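Long-range contact in fiber protein (Duck adenovirus 1, PDB 6ITX), which forms the capsid fiber whose C-terminal head, the part in this structure, probably binds the host-cell receptor during virus attachment and entry: residues L194-A200 with L260-Y264. Residues are numbered along the deposited sequence; the frame is centred on the assembly and turned at random.
Sequences LYFAANA and LNAIY
N261 lays its side chain over A198, CB against CB at 3.7 Å, and its amide reaches on to the carbonyl of the same alanine. There ND2 donates to A198 O over 3.0 Å, approaching from well above the carbonyl plane. With CG anti to its own carbonyl carbon (chi1 -67°), the amide swings toward the backbone of 198-200. A backbone bond runs the opposite way, A198 N donating to N261 O at 3.2 Å. One water adds a third link, donating to A198 O and accepting from N261 N; a second joins N261 ND2 to A200 O. A198 O is thus gripped by an amide and a water, while R207 holds N261 OD1. Beside this polar centre, L194 and L260 cross at about a right angle, CD2 to CD1 at 3.9 Å, and the methyl of A197 rests on N261 O. At the far end I263 CD1 lies 3.8 Å from F196 O, which takes a hydrogen bond from Y298. The contact joins the loop leading into helix 200-203 to the start of strand 262-271; N199, the helix N-cap, accepts from S202 N through OD1, while strand 241-253 packs on A198 and strand 288-299 on N199 and I263.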
loop_
_atom_site.group_PDB
_atom_site.type_symbol
_atom_site.label_atom_id
_atom_site.label_comp_id
_atom_site.label_asym_id
_atom_site.label_seq_id
_atom_site.Cartn_x
_atom_site.Cartn_y
_atom_site.Cartn_z
ATOM N N LEU A 194 -8.543 13.767 -17.298
ATOM C CA LEU A 194 -8.445 12.592 -18.155
ATOM C C LEU A 194 -7.243 11.720 -17.818
ATOM O O LEU A 194 -7.233 10.535 -18.174
ATOM C CB LEU A 194 -8.387 13.021 -19.624
ATOM C CG LEU A 194 -9.591 13.812 -20.137
ATOM C CD1 LEU A 194 -9.404 14.096 -21.596
ATOM C CD2 LEU A 194 -10.891 13.052 -19.905
ATOM N N TYR A 195 -6.235 12.263 -17.138
ATOM C CA TYR A 195 -5.071 11.455 -16.791
ATOM C C TYR A 195 -5.370 10.472 -15.677
ATOM O O TYR A 195 -4.536 9.599 -15.405
ATOM C CB TYR A 195 -3.894 12.346 -16.380
ATOM C CG TYR A 195 -3.102 12.893 -17.548
ATOM C CD1 TYR A 195 -3.735 13.256 -18.737
ATOM C CD2 TYR A 195 -1.726 13.049 -17.463
ATOM C CE1 TYR A 195 -3.016 13.755 -19.811
ATOM C CE2 TYR A 195 -0.994 13.558 -18.526
ATOM C CZ TYR A 195 -1.642 13.911 -19.700
ATOM O OH TYR A 195 -0.917 14.407 -20.763
ATOM N N PHE A 196 -6.532 10.604 -15.039
ATOM C CA PHE A 196 -6.913 9.811 -13.883
ATOM C C PHE A 196 -8.024 8.814 -14.201
ATOM O O PHE A 196 -8.644 8.267 -13.280
ATOM C CB PHE A 196 -7.346 10.727 -12.738
ATOM C CG PHE A 196 -6.250 11.598 -12.194
ATOM C CD1 PHE A 196 -5.972 12.826 -12.774
ATOM C CD2 PHE A 196 -5.530 11.208 -11.072
ATOM C CE1 PHE A 196 -4.992 13.642 -12.271
ATOM C CE2 PHE A 196 -4.533 12.013 -10.562
ATOM C CZ PHE A 196 -4.268 13.242 -11.164
ATOM N N ALA A 197 -8.320 8.583 -15.468
ATOM C CA ALA A 197 -9.049 7.377 -15.806
ATOM C C ALA A 197 -8.096 6.187 -15.732
ATOM O O ALA A 197 -6.885 6.322 -15.937
ATOM C CB ALA A 197 -9.656 7.490 -17.202
ATOM N N ALA A 198 -8.643 5.018 -15.425
ATOM C CA ALA A 198 -7.790 3.845 -15.271
ATOM C C ALA A 198 -7.257 3.381 -16.628
ATOM O O ALA A 198 -7.989 3.357 -17.624
ATOM C CB ALA A 198 -8.554 2.724 -14.571
ATOM N N ASN A 199 -5.976 3.000 -16.656
ATOM C CA ASN A 199 -5.290 2.689 -17.910
ATOM C C ASN A 199 -6.099 1.737 -18.781
ATOM O O ASN A 199 -6.619 0.729 -18.302
ATOM C CB ASN A 199 -3.922 2.071 -17.627
ATOM C CG ASN A 199 -3.163 1.733 -18.908
ATOM O OD1 ASN A 199 -3.207 0.599 -19.413
ATOM N ND2 ASN A 199 -2.466 2.725 -19.444
ATOM N N ALA A 200 -6.182 2.050 -20.075
ATOM C CA ALA A 200 -7.015 1.238 -20.965
ATOM C C ALA A 200 -6.394 -0.133 -21.234
ATOM O O ALA A 200 -7.088 -1.154 -21.155
ATOM C CB ALA A 200 -7.286 1.975 -22.274
ATOM N N LEU A 260 -13.831 5.430 -21.593
ATOM C CA LEU A 260 -12.934 5.598 -20.458
ATOM C C LEU A 260 -13.330 4.729 -19.268
ATOM O O LEU A 260 -14.500 4.377 -19.087
ATOM C CB LEU A 260 -12.920 7.056 -20.014
ATOM C CG LEU A 260 -12.337 8.062 -20.991
ATOM C CD1 LEU A 260 -12.003 9.343 -20.240
ATOM C CD2 LEU A 260 -11.105 7.471 -21.673
ATOM N N ASN A 261 -12.334 4.421 -18.428
ATOM C CA ASN A 261 -12.502 3.566 -17.255
ATOM C C ASN A 261 -12.664 4.429 -16.008
ATOM O O ASN A 261 -11.802 5.265 -15.711
ATOM C CB ASN A 261 -11.297 2.639 -17.063
ATOM C CG ASN A 261 -11.165 1.596 -18.150
ATOM O OD1 ASN A 261 -12.147 1.135 -18.724
ATOM N ND2 ASN A 261 -9.934 1.199 -18.416
ATOM N N ALA A 262 -13.745 4.209 -15.265
ATOM C CA ALA A 262 -13.869 4.824 -13.956
ATOM C C ALA A 262 -13.291 3.853 -12.932
ATOM O O ALA A 262 -12.785 2.789 -13.295
ATOM C CB ALA A 262 -15.324 5.189 -13.667
ATOM N N ILE A 263 -13.355 4.204 -11.643
ATOM C CA ILE A 263 -12.856 3.339 -10.576
ATOM C C ILE A 263 -14.006 2.977 -9.643
ATOM O O ILE A 263 -14.660 3.867 -9.085
ATOM C CB ILE A 263 -11.716 3.990 -9.785
ATOM C CG1 ILE A 263 -10.520 4.237 -10.690
ATOM C CG2 ILE A 263 -11.298 3.097 -8.652
ATOM C CD1 ILE A 263 -10.423 5.685 -11.112
ATOM N N TYR A 264 -14.246 1.670 -9.478
ATOM C CA TYR A 264 -15.197 1.149 -8.502
ATOM C C TYR A 264 -14.476 0.842 -7.198
ATOM O O TYR A 264 -13.347 0.343 -7.191
ATOM C CB TYR A 264 -15.880 -0.122 -9.021
ATOM C CG TYR A 264 -16.899 -0.746 -8.078
ATOM C CD1 TYR A 264 -18.091 -0.087 -7.761
ATOM C CD2 TYR A 264 -16.686 -2.004 -7.526
ATOM C CE1 TYR A 264 -19.036 -0.658 -6.910
ATOM C CE2 TYR A 264 -17.636 -2.595 -6.674
ATOM C CZ TYR A 264 -18.810 -1.917 -6.366
ATOM O OH TYR A 264 -19.754 -2.492 -5.514
HETATM O O HOH W 1 -9.738 4.495 -19.461
HETATM O O HOH W 2 -9.840 -0.799 -20.747
#